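Local atomic coordinates of CyaB (PDB entry 3R5G), a protein that probably acts as an adenylyl cyclase, making cyclic AMP from ATP, and is represented here by its class III catalytic domain without the membrane part. Residues Arg89-Met92 and Lys93-Gln97. Numbering follows the deposited sequence.
Sequences RKHM and KVLRQ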
loop_
_atom_site.group_PDB
_atom_site.type_symbol
_atom_site.label_atom_id
_atom_site.label_comp_id
_atom_site.label_asym_id
_atom_site.label_seq_id
_atom_site.Cartn_x
_atom_site.Cartn_y
_atom_site.Cartn_z
ATOM N N ARG A 89 -16.889 4.067 -10.847
ATOM C CA ARG A 89 -17.990 3.432 -10.078
ATOM C C ARG A 89 -19.101 3.024 -11.051
ATOM O O ARG A 89 -19.707 1.907 -10.840
ATOM C CB ARG A 89 -18.447 4.448 -9.039
ATOM C CG ARG A 89 -19.613 3.928 -8.216
ATOM C CD ARG A 89 -19.867 4.714 -6.942
ATOM N NE ARG A 89 -20.272 6.067 -7.317
ATOM C CZ ARG A 89 -20.428 7.073 -6.409
ATOM N NH1 ARG A 89 -20.210 6.768 -5.098
ATOM N NH2 ARG A 89 -20.801 8.284 -6.755
ATOM N N LYS A 90 -19.383 3.848 -12.088
ATOM C CA LYS A 90 -20.397 3.432 -13.074
ATOM C C LYS A 90 -19.910 2.235 -13.838
ATOM O O LYS A 90 -20.694 1.313 -14.113
ATOM C CB LYS A 90 -20.732 4.548 -14.046
ATOM C CG LYS A 90 -21.456 5.720 -13.509
ATOM C CD LYS A 90 -21.626 6.789 -14.530
ATOM C CE LYS A 90 -22.318 8.003 -13.897
ATOM N NZ LYS A 90 -22.350 9.181 -14.757
ATOM N N HIS A 91 -18.642 2.172 -14.188
ATOM C CA HIS A 91 -18.185 1.059 -15.011
ATOM C C HIS A 91 -18.146 -0.223 -14.210
ATOM O O HIS A 91 -18.291 -1.340 -14.723
ATOM C CB HIS A 91 -16.809 1.384 -15.576
ATOM C CG HIS A 91 -16.431 0.478 -16.685
ATOM N ND1 HIS A 91 -17.108 0.467 -17.883
ATOM C CD2 HIS A 91 -15.388 -0.374 -16.800
ATOM C CE1 HIS A 91 -16.526 -0.422 -18.678
ATOM N NE2 HIS A 91 -15.470 -0.932 -18.052
ATOM N N MET A 92 -18.015 -0.121 -12.906
ATOM C CA MET A 92 -18.086 -1.309 -12.090
ATOM C C MET A 92 -19.387 -2.020 -12.198
ATOM O O MET A 92 -19.376 -3.238 -12.042
ATOM C CB MET A 92 -17.789 -0.957 -10.620
ATOM C CG MET A 92 -16.366 -1.029 -10.295
ATOM S SD MET A 92 -15.784 -2.756 -10.220
ATOM C CE MET A 92 -15.992 -3.419 -8.589
ATOM N N LYS A 93 -20.454 -1.286 -12.504
ATOM C CA LYS A 93 -21.767 -1.997 -12.693
ATOM C C LYS A 93 -21.688 -2.881 -13.920
ATOM O O LYS A 93 -22.223 -4.013 -13.942
ATOM C CB LYS A 93 -22.914 -1.016 -12.914
ATOM C CG LYS A 93 -23.059 -0.081 -11.736
ATOM C CD LYS A 93 -24.252 0.844 -11.992
ATOM C CE LYS A 93 -24.569 1.708 -10.771
ATOM N NZ LYS A 93 -23.303 2.054 -10.007
ATOM N N VAL A 94 -21.056 -2.371 -14.964
ATOM C CA VAL A 94 -20.863 -3.157 -16.182
ATOM C C VAL A 94 -19.980 -4.376 -15.876
ATOM O O VAL A 94 -20.287 -5.507 -16.286
ATOM C CB VAL A 94 -20.228 -2.314 -17.206
ATOM C CG1 VAL A 94 -20.095 -3.061 -18.529
ATOM C CG2 VAL A 94 -21.094 -1.019 -17.465
ATOM N N LEU A 95 -18.836 -4.163 -15.191
ATOM C CA LEU A 95 -17.982 -5.271 -14.939
ATOM C C LEU A 95 -18.663 -6.323 -14.103
ATOM O O LEU A 95 -18.412 -7.528 -14.335
ATOM C CB LEU A 95 -16.653 -4.788 -14.304
ATOM C CG LEU A 95 -15.811 -3.884 -15.210
ATOM C CD1 LEU A 95 -14.595 -3.375 -14.335
ATOM C CD2 LEU A 95 -15.318 -4.535 -16.538
ATOM N N ARG A 96 -19.426 -5.912 -13.093
ATOM C CA ARG A 96 -20.146 -6.886 -12.246
ATOM C C ARG A 96 -21.102 -7.727 -13.105
ATOM O O ARG A 96 -21.265 -8.902 -12.837
ATOM C CB ARG A 96 -20.929 -6.267 -11.100
ATOM C CG ARG A 96 -20.052 -5.851 -9.923
ATOM C CD ARG A 96 -20.927 -5.650 -8.688
ATOM N NE ARG A 96 -21.702 -4.438 -8.916
ATOM C CZ ARG A 96 -21.254 -3.204 -8.665
ATOM N NH1 ARG A 96 -21.998 -2.152 -8.968
ATOM N NH2 ARG A 96 -20.073 -3.051 -8.093
ATOM N N GLN A 97 -21.757 -7.097 -14.073
ATOM C CA GLN A 97 -22.735 -7.846 -14.930
ATOM C C GLN A 97 -21.940 -8.876 -15.743
ATOM O O GLN A 97 -22.339 -10.045 -15.936
ATOM C CB GLN A 97 -23.433 -6.905 -15.923
ATOM C CG GLN A 97 -24.364 -5.829 -15.299
ATOM C CD GLN A 97 -24.653 -4.618 -16.236
ATOM O OE1 GLN A 97 -24.877 -4.779 -17.458
ATOM N NE2 GLN A 97 -24.653 -3.395 -15.654
HETATM O O HOH W 1 -20.564 0.389 -8.808
#
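Met92 and Arg96, one helical turn apart, meet at about a right angle. The Arg96 side chain bends at chi3 (-71°) and folds back, so that Met92 O lies over one face of the guanidinium, 3.9 Å from Arg96 CZ. That carbonyl keeps its helical bond from Arg96 N (2.9 Å); arginine suits the place because its long chain can fold back over the turn and still reach Glu109. At the guanidinium's edge, in its plane, Arg96 NH1 donates to a water whose O is 2.9 Å away; this water O donates to Arg89 O at 2.7 Å and accepts a weak bond from Lys93 NZ. Lys93 N bonds to Lys90 O, three residues back, the donor well above the carbonyl plane, whereas Leu95 N to His91 O spans the usual four. His91 meets Leu95 obliquely, CD2 and NE2 both against the leucine branches, and NE2 also hydrogen-bonds Glu42. Farther out, Arg96 NH2 makes a salt bridge to Glu109 and a hydrogen bond to Leu108 O, and Arg89 a salt bridge to Asp192. Buried and apolar, Met92 and Leu95 (SD to CD1 4.3 Å) suit the side of helix 74-100 where they touch Tyr39 of helix 29-50; Met92 also packs on Glu109 and Ile110 of strand 109-116 in the cyclase sheet.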